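Local coordinates for protein aromatic amino acid beta-eliminating lyase/threonine aldolase (Exiguobacterium sibiricum, PDB 3LWS) that belongs to the fold-type I family of pyridoxal-phosphate enzymes, carries the cofactor bound to a lysine, and forms a two-chain assembly, at residues K28-A33 with D248-L253; L79-D84 with Q224-W229. All coordinates share one frame; numbering follows the deposited sequence.

Interaction 1: residues K28-A33 with D248-L253; sequences KTAFAA and DYYYEL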
loop_
_atom_site.group_PDB
_atom_site.type_symbol
_atom_site.label_atom_id
_atom_site.label_comp_id
_atom_site.label_asym_id
_atom_site.label_seq_id
_atom_site.Cartn_x
_atom_site.Cartn_y
_atom_site.Cartn_z
ATOM N N LYS A 28 14.816 9.036 -3.479
ATOM C CA LYS A 28 15.559 9.655 -4.579
ATOM C C LYS A 28 16.878 8.941 -4.857
ATOM O O LYS A 28 17.195 8.688 -5.997
ATOM C CB LYS A 28 15.728 11.165 -4.412
ATOM C CG LYS A 28 14.385 11.916 -4.493
ATOM C CD LYS A 28 14.531 13.422 -4.421
ATOM C CE LYS A 28 15.225 13.996 -5.625
ATOM N NZ LYS A 28 14.957 15.422 -5.827
ATOM N N THR A 29 17.591 8.538 -3.828
ATOM C CA THR A 29 18.817 7.810 -4.041
ATOM C C THR A 29 18.576 6.476 -4.769
ATOM O O THR A 29 19.307 6.156 -5.690
ATOM C CB THR A 29 19.570 7.540 -2.768
ATOM O OG1 THR A 29 19.921 8.778 -2.160
ATOM C CG2 THR A 29 20.850 6.741 -3.070
ATOM N N ALA A 30 17.571 5.704 -4.357
ATOM C CA ALA A 30 17.265 4.418 -5.039
ATOM C C ALA A 30 16.939 4.604 -6.542
ATOM O O ALA A 30 17.187 3.741 -7.378
ATOM C CB ALA A 30 16.072 3.710 -4.320
ATOM N N PHE A 31 16.347 5.734 -6.888
ATOM C CA PHE A 31 15.910 5.983 -8.263
ATOM C C PHE A 31 16.875 6.760 -9.192
ATOM O O PHE A 31 16.680 6.777 -10.436
ATOM C CB PHE A 31 14.568 6.675 -8.228
ATOM C CG PHE A 31 13.428 5.718 -8.089
ATOM C CD1 PHE A 31 13.064 5.224 -6.841
ATOM C CD2 PHE A 31 12.722 5.311 -9.210
ATOM C CE1 PHE A 31 12.012 4.331 -6.709
ATOM C CE2 PHE A 31 11.686 4.417 -9.087
ATOM C CZ PHE A 31 11.329 3.929 -7.826
ATOM N N ALA A 32 17.902 7.364 -8.614
ATOM C CA ALA A 32 18.742 8.347 -9.346
ATOM C C ALA A 32 19.385 7.819 -10.634
ATOM O O ALA A 32 19.687 8.590 -11.543
ATOM C CB ALA A 32 19.805 8.976 -8.389
ATOM N N ALA A 33 19.575 6.516 -10.726
ATOM C CA ALA A 33 20.138 5.892 -11.902
ATOM C C ALA A 33 19.100 5.047 -12.685
ATOM O O ALA A 33 19.466 4.315 -13.605
ATOM C CB ALA A 33 21.325 5.036 -11.480
ATOM N N ASP A 248 14.763 -3.391 -3.757
ATOM C CA ASP A 248 15.857 -4.095 -4.420
ATOM C C ASP A 248 17.189 -3.358 -4.308
ATOM O O ASP A 248 18.204 -3.992 -4.054
ATOM C CB ASP A 248 15.528 -4.300 -5.911
ATOM C CG ASP A 248 16.136 -5.575 -6.479
ATOM O OD1 ASP A 248 16.641 -6.409 -5.719
ATOM O OD2 ASP A 248 16.069 -5.749 -7.682
ATOM N N TYR A 249 17.171 -2.035 -4.504
ATOM C CA TYR A 249 18.360 -1.195 -4.327
ATOM C C TYR A 249 18.969 -1.304 -2.943
ATOM O O TYR A 249 20.198 -1.416 -2.835
ATOM C CB TYR A 249 18.058 0.288 -4.584
ATOM C CG TYR A 249 19.251 1.213 -4.397
ATOM C CD1 TYR A 249 20.043 1.588 -5.472
ATOM C CD2 TYR A 249 19.565 1.747 -3.152
ATOM C CE1 TYR A 249 21.159 2.417 -5.299
ATOM C CE2 TYR A 249 20.687 2.600 -2.982
ATOM C CZ TYR A 249 21.457 2.920 -4.072
ATOM O OH TYR A 249 22.527 3.759 -3.923
ATOM N N TYR A 250 18.146 -1.208 -1.881
ATOM C CA TYR A 250 18.722 -1.288 -0.508
ATOM C C TYR A 250 19.118 -2.708 -0.174
ATOM O O TYR A 250 20.056 -2.930 0.588
ATOM C CB TYR A 250 17.824 -0.602 0.532
ATOM C CG TYR A 250 17.864 0.887 0.289
ATOM C CD1 TYR A 250 19.013 1.622 0.569
ATOM C CD2 TYR A 250 16.794 1.558 -0.275
ATOM C CE1 TYR A 250 19.080 2.954 0.302
ATOM C CE2 TYR A 250 16.858 2.898 -0.538
ATOM C CZ TYR A 250 17.998 3.584 -0.268
ATOM O OH TYR A 250 18.056 4.929 -0.511
ATOM N N TYR A 251 18.430 -3.675 -0.779
ATOM C CA TYR A 251 18.856 -5.065 -0.677
ATOM C C TYR A 251 20.260 -5.229 -1.280
ATOM O O TYR A 251 21.169 -5.718 -0.606
ATOM C CB TYR A 251 17.856 -6.039 -1.325
ATOM C CG TYR A 251 18.363 -7.454 -1.324
ATOM C CD1 TYR A 251 18.254 -8.251 -0.187
ATOM C CD2 TYR A 251 19.019 -7.983 -2.440
ATOM C CE1 TYR A 251 18.745 -9.550 -0.166
ATOM C CE2 TYR A 251 19.517 -9.296 -2.422
ATOM C CZ TYR A 251 19.385 -10.065 -1.289
ATOM O OH TYR A 251 19.859 -11.350 -1.254
ATOM N N GLU A 252 20.446 -4.810 -2.528
ATOM C CA GLU A 252 21.760 -4.961 -3.141
ATOM C C GLU A 252 22.809 -4.187 -2.351
ATOM O O GLU A 252 23.898 -4.731 -2.097
ATOM C CB GLU A 252 21.739 -4.559 -4.624
ATOM C CG GLU A 252 20.962 -5.526 -5.461
ATOM C CD GLU A 252 21.533 -6.939 -5.435
ATOM O OE1 GLU A 252 22.777 -7.081 -5.382
ATOM O OE2 GLU A 252 20.745 -7.898 -5.446
ATOM N N LEU A 253 22.444 -2.999 -1.852
ATOM C CA LEU A 253 23.366 -2.173 -1.055
ATOM C C LEU A 253 23.804 -2.807 0.267
ATOM O O LEU A 253 24.969 -2.716 0.636
ATOM C CB LEU A 253 22.760 -0.805 -0.764
ATOM C CG LEU A 253 23.637 0.269 -0.071
ATOM C CD1 LEU A 253 24.672 0.872 -1.061
ATOM C CD2 LEU A 253 22.767 1.376 0.536
#

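Interaction 2: residues L79-D84 with Q224-W229; sequences LRIWSD and QTARIW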
loop_
_atom_site.group_PDB
_atom_site.type_symbol
_atom_site.label_atom_id
_atom_site.label_comp_id
_atom_site.label_asym_id
_atom_site.label_seq_id
_atom_site.Cartn_x
_atom_site.Cartn_y
_atom_site.Cartn_z
ATOM N N LEU A 79 -1.600 -16.698 7.084
ATOM C CA LEU A 79 -2.298 -17.469 8.134
ATOM C C LEU A 79 -3.691 -17.916 7.672
ATOM O O LEU A 79 -4.079 -19.089 7.854
ATOM C CB LEU A 79 -2.381 -16.684 9.450
ATOM C CG LEU A 79 -1.077 -16.453 10.239
ATOM C CD1 LEU A 79 -1.347 -15.892 11.596
ATOM C CD2 LEU A 79 -0.328 -17.697 10.409
ATOM N N ARG A 80 -4.417 -16.994 7.028
ATOM C CA ARG A 80 -5.728 -17.304 6.454
ATOM C C ARG A 80 -5.655 -18.410 5.401
ATOM O O ARG A 80 -6.503 -19.313 5.395
ATOM C CB ARG A 80 -6.374 -16.050 5.876
ATOM C CG ARG A 80 -7.756 -16.251 5.179
ATOM C CD ARG A 80 -8.762 -16.975 6.066
ATOM N NE ARG A 80 -9.966 -17.306 5.323
ATOM C CZ ARG A 80 -11.030 -16.513 5.223
ATOM N NH1 ARG A 80 -11.055 -15.319 5.792
ATOM N NH2 ARG A 80 -12.073 -16.910 4.507
ATOM N N ILE A 81 -4.660 -18.353 4.523
ATOM C CA ILE A 81 -4.523 -19.390 3.497
ATOM C C ILE A 81 -4.320 -20.739 4.168
ATOM O O ILE A 81 -5.061 -21.661 3.901
ATOM C CB ILE A 81 -3.431 -19.093 2.495
ATOM C CG1 ILE A 81 -3.808 -17.827 1.717
ATOM C CG2 ILE A 81 -3.242 -20.283 1.484
ATOM C CD1 ILE A 81 -2.608 -17.070 1.140
ATOM N N TRP A 82 -3.368 -20.834 5.079
ATOM C CA TRP A 82 -3.148 -22.079 5.802
ATOM C C TRP A 82 -4.353 -22.507 6.643
ATOM O O TRP A 82 -4.673 -23.672 6.667
ATOM C CB TRP A 82 -1.898 -22.051 6.682
ATOM C CG TRP A 82 -0.586 -21.805 5.941
ATOM C CD1 TRP A 82 0.365 -20.882 6.286
ATOM C CD2 TRP A 82 -0.076 -22.481 4.764
ATOM N NE1 TRP A 82 1.420 -20.941 5.416
ATOM C CE2 TRP A 82 1.191 -21.927 4.486
ATOM C CE3 TRP A 82 -0.545 -23.526 3.944
ATOM C CZ2 TRP A 82 1.963 -22.333 3.386
ATOM C CZ3 TRP A 82 0.231 -23.937 2.873
ATOM C CH2 TRP A 82 1.467 -23.332 2.598
ATOM N N SER A 83 -5.029 -21.576 7.296
ATOM C CA SER A 83 -6.233 -21.900 8.033
ATOM C C SER A 83 -7.256 -22.547 7.080
ATOM O O SER A 83 -7.804 -23.602 7.390
ATOM C CB SER A 83 -6.834 -20.651 8.669
ATOM O OG SER A 83 -8.100 -20.906 9.225
ATOM N N ASP A 84 -7.466 -21.923 5.919
ATOM C CA ASP A 84 -8.377 -22.472 4.886
ATOM C C ASP A 84 -7.924 -23.855 4.387
ATOM O O ASP A 84 -8.726 -24.749 4.236
ATOM C CB ASP A 84 -8.501 -21.524 3.682
ATOM C CG ASP A 84 -9.418 -20.330 3.928
ATOM O OD1 ASP A 84 -10.082 -20.190 4.982
ATOM O OD2 ASP A 84 -9.487 -19.486 3.018
ATOM N N GLN A 224 -0.554 -18.166 -5.376
ATOM C CA GLN A 224 -1.669 -17.796 -6.259
ATOM C C GLN A 224 -2.826 -17.295 -5.475
ATOM O O GLN A 224 -3.445 -16.304 -5.836
ATOM C CB GLN A 224 -2.149 -18.966 -7.122
ATOM C CG GLN A 224 -1.223 -19.307 -8.247
ATOM C CD GLN A 224 -1.441 -20.725 -8.748
ATOM O OE1 GLN A 224 -2.547 -21.264 -8.660
ATOM N NE2 GLN A 224 -0.377 -21.346 -9.253
ATOM N N THR A 225 -3.141 -17.996 -4.393
ATOM C CA THR A 225 -4.189 -17.567 -3.499
ATOM C C THR A 225 -3.863 -16.269 -2.800
ATOM O O THR A 225 -4.756 -15.426 -2.632
ATOM C CB THR A 225 -4.486 -18.633 -2.445
ATOM O OG1 THR A 225 -4.667 -19.859 -3.143
ATOM C CG2 THR A 225 -5.738 -18.282 -1.647
ATOM N N ALA A 226 -2.588 -16.114 -2.425
ATOM C CA ALA A 226 -2.083 -14.912 -1.772
ATOM C C ALA A 226 -2.310 -13.660 -2.661
ATOM O O ALA A 226 -2.624 -12.591 -2.154
ATOM C CB ALA A 226 -0.583 -15.087 -1.414
ATOM N N ARG A 227 -2.155 -13.829 -3.985
ATOM C CA ARG A 227 -2.412 -12.774 -4.949
ATOM C C ARG A 227 -3.881 -12.406 -5.012
ATOM O O ARG A 227 -4.190 -11.252 -5.206
ATOM C CB ARG A 227 -1.883 -13.121 -6.342
ATOM C CG ARG A 227 -0.350 -13.039 -6.422
ATOM C CD ARG A 227 0.148 -13.134 -7.853
ATOM N NE ARG A 227 1.596 -13.225 -7.824
ATOM C CZ ARG A 227 2.299 -14.341 -7.756
ATOM N NH1 ARG A 227 1.704 -15.529 -7.821
ATOM N NH2 ARG A 227 3.629 -14.268 -7.696
ATOM N N ILE A 228 -4.788 -13.360 -4.801
ATOM C CA ILE A 228 -6.208 -13.012 -4.784
ATOM C C ILE A 228 -6.601 -12.236 -3.505
ATOM O O ILE A 228 -7.317 -11.233 -3.574
ATOM C CB ILE A 228 -7.097 -14.225 -5.047
ATOM C CG1 ILE A 228 -7.033 -14.613 -6.520
ATOM C CG2 ILE A 228 -8.529 -13.931 -4.685
ATOM C CD1 ILE A 228 -6.919 -16.048 -6.713
ATOM N N TRP A 229 -6.097 -12.671 -2.358
ATOM C CA TRP A 229 -6.271 -11.940 -1.117
ATOM C C TRP A 229 -5.594 -10.589 -1.231
ATOM O O TRP A 229 -6.159 -9.604 -0.753
ATOM C CB TRP A 229 -5.733 -12.706 0.094
ATOM C CG TRP A 229 -6.611 -13.865 0.548
ATOM C CD1 TRP A 229 -6.338 -15.199 0.424
ATOM C CD2 TRP A 229 -7.893 -13.775 1.169
ATOM N NE1 TRP A 229 -7.354 -15.941 0.977
ATOM C CE2 TRP A 229 -8.323 -15.085 1.431
ATOM C CE3 TRP A 229 -8.715 -12.702 1.548
ATOM C CZ2 TRP A 229 -9.563 -15.360 2.024
ATOM C CZ3 TRP A 229 -9.931 -12.971 2.156
ATOM C CH2 TRP A 229 -10.334 -14.291 2.402
HETATM O O HOH W 1 -7.371 -18.864 1.331
#

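Interaction 1: residues K28-A33 with D248-L253
Y250 OH, which packs on T29 CB at 3.8 Å, is hydrogen-bonded to the carbonyl O of V26, in the same helix as T29. T29 OG1 is tied within its own helix, at the carbonyl O of G25. The contact between K28-A33 and D248-L253 itself is van der Waals and CH-pi packing. Y249 does most of it. Its CG is anti to the backbone N (chi1 179°), which sends the ring out to the other helix. A30 CA sits over one face of that ring, 4.0 Å from the centroid and 16° off the normal. T29 O lies over the same face, near the rim. At the far end T29 CG2 touches Y249 OH at 3.5 Å. A30 CB touches both tyrosines, Y249 CB at 4.0 Å and Y250 CE2 at 3.9 Å. Y249 CD2 lies over the centre of the Y250 ring. The small A30 lets the backbones come close, with A30 CA 5.8 Å from Y249 CA. It is a close helix-helix contact in a fold-type I PLP enzyme, joining helix 24-31 to helix 241-254 beside the subunit interface.

Interaction 2: residues L79-D84 with Q224-W229
R80 lies across the W229 indole between L79-D84 and Q224-W229. The arginine crosses the indole at about a right angle, over the six-membered end of the ring. R80 CG lies above one indole face, 3.7 Å from W229 CZ2. The chain then bends at chi2 (53°), which carries the guanidinium past the rim. There W229 CH2 sits over one guanidinium face, with R80 NH1 3.6 Å from W229 CH2. The two planes are 57° apart, so this is not a parallel stack.

Charged and water-mediated bonds fix the rest of this edge. R80 NE forms a salt bridge with D84 OD1 at 2.9 Å, one turn along the same helix. It meets the oxygen from above the carboxylate plane. A weaker bond runs to D84 OD2. H111 takes a hydrogen bond from R80 NH1, giving the guanidinium a second hold. A water donates to D84 OD2 at 2.8 Å and accepts from W229 NE1 at 2.9 Å. It lies in the indole plane and bridges the two helices.

The apolar part centres on I81. Its CD1 reaches the backbone of A226, 3.7 Å from A226 CA, and also touches A226 CB. I81 CG1 packs on T225 CG2 and on W229 CD1, the latter at 3.9 Å. V77, one turn earlier, extends this patch against A226 and W229. L110 of the second subunit also packs on W229.

The segment axes approach to 10.3 Å at 122°. This is a steeply crossed helix pair in the large domain of a fold-type I PLP enzyme, joining helix 71-86 to helix 220-232 near the subunit interface.

Overall arrangement
Both contacts join helix pairs, but they share no helix. Helices 220-232 and 241-254 follow each other in the chain and serve interactions 2 and 1 in turn. Along the chain, interaction 2 is nested within the loop closed by interaction 1. Their centres are 31 Å apart, and their nearest atoms about 15 Å. Both are partly buried, lie well away from the chain centre and border the second subunit. Their chemistry differs. Interaction 1 is a small tyrosine, alanine and threonine contact with close backbones. Interaction 2 buries slightly more surface, has its nearest CA atoms farther apart (I81 CA to T225 CA, 7.2 Å) and combines an isoleucine patch with an ionic, water-bridged edge.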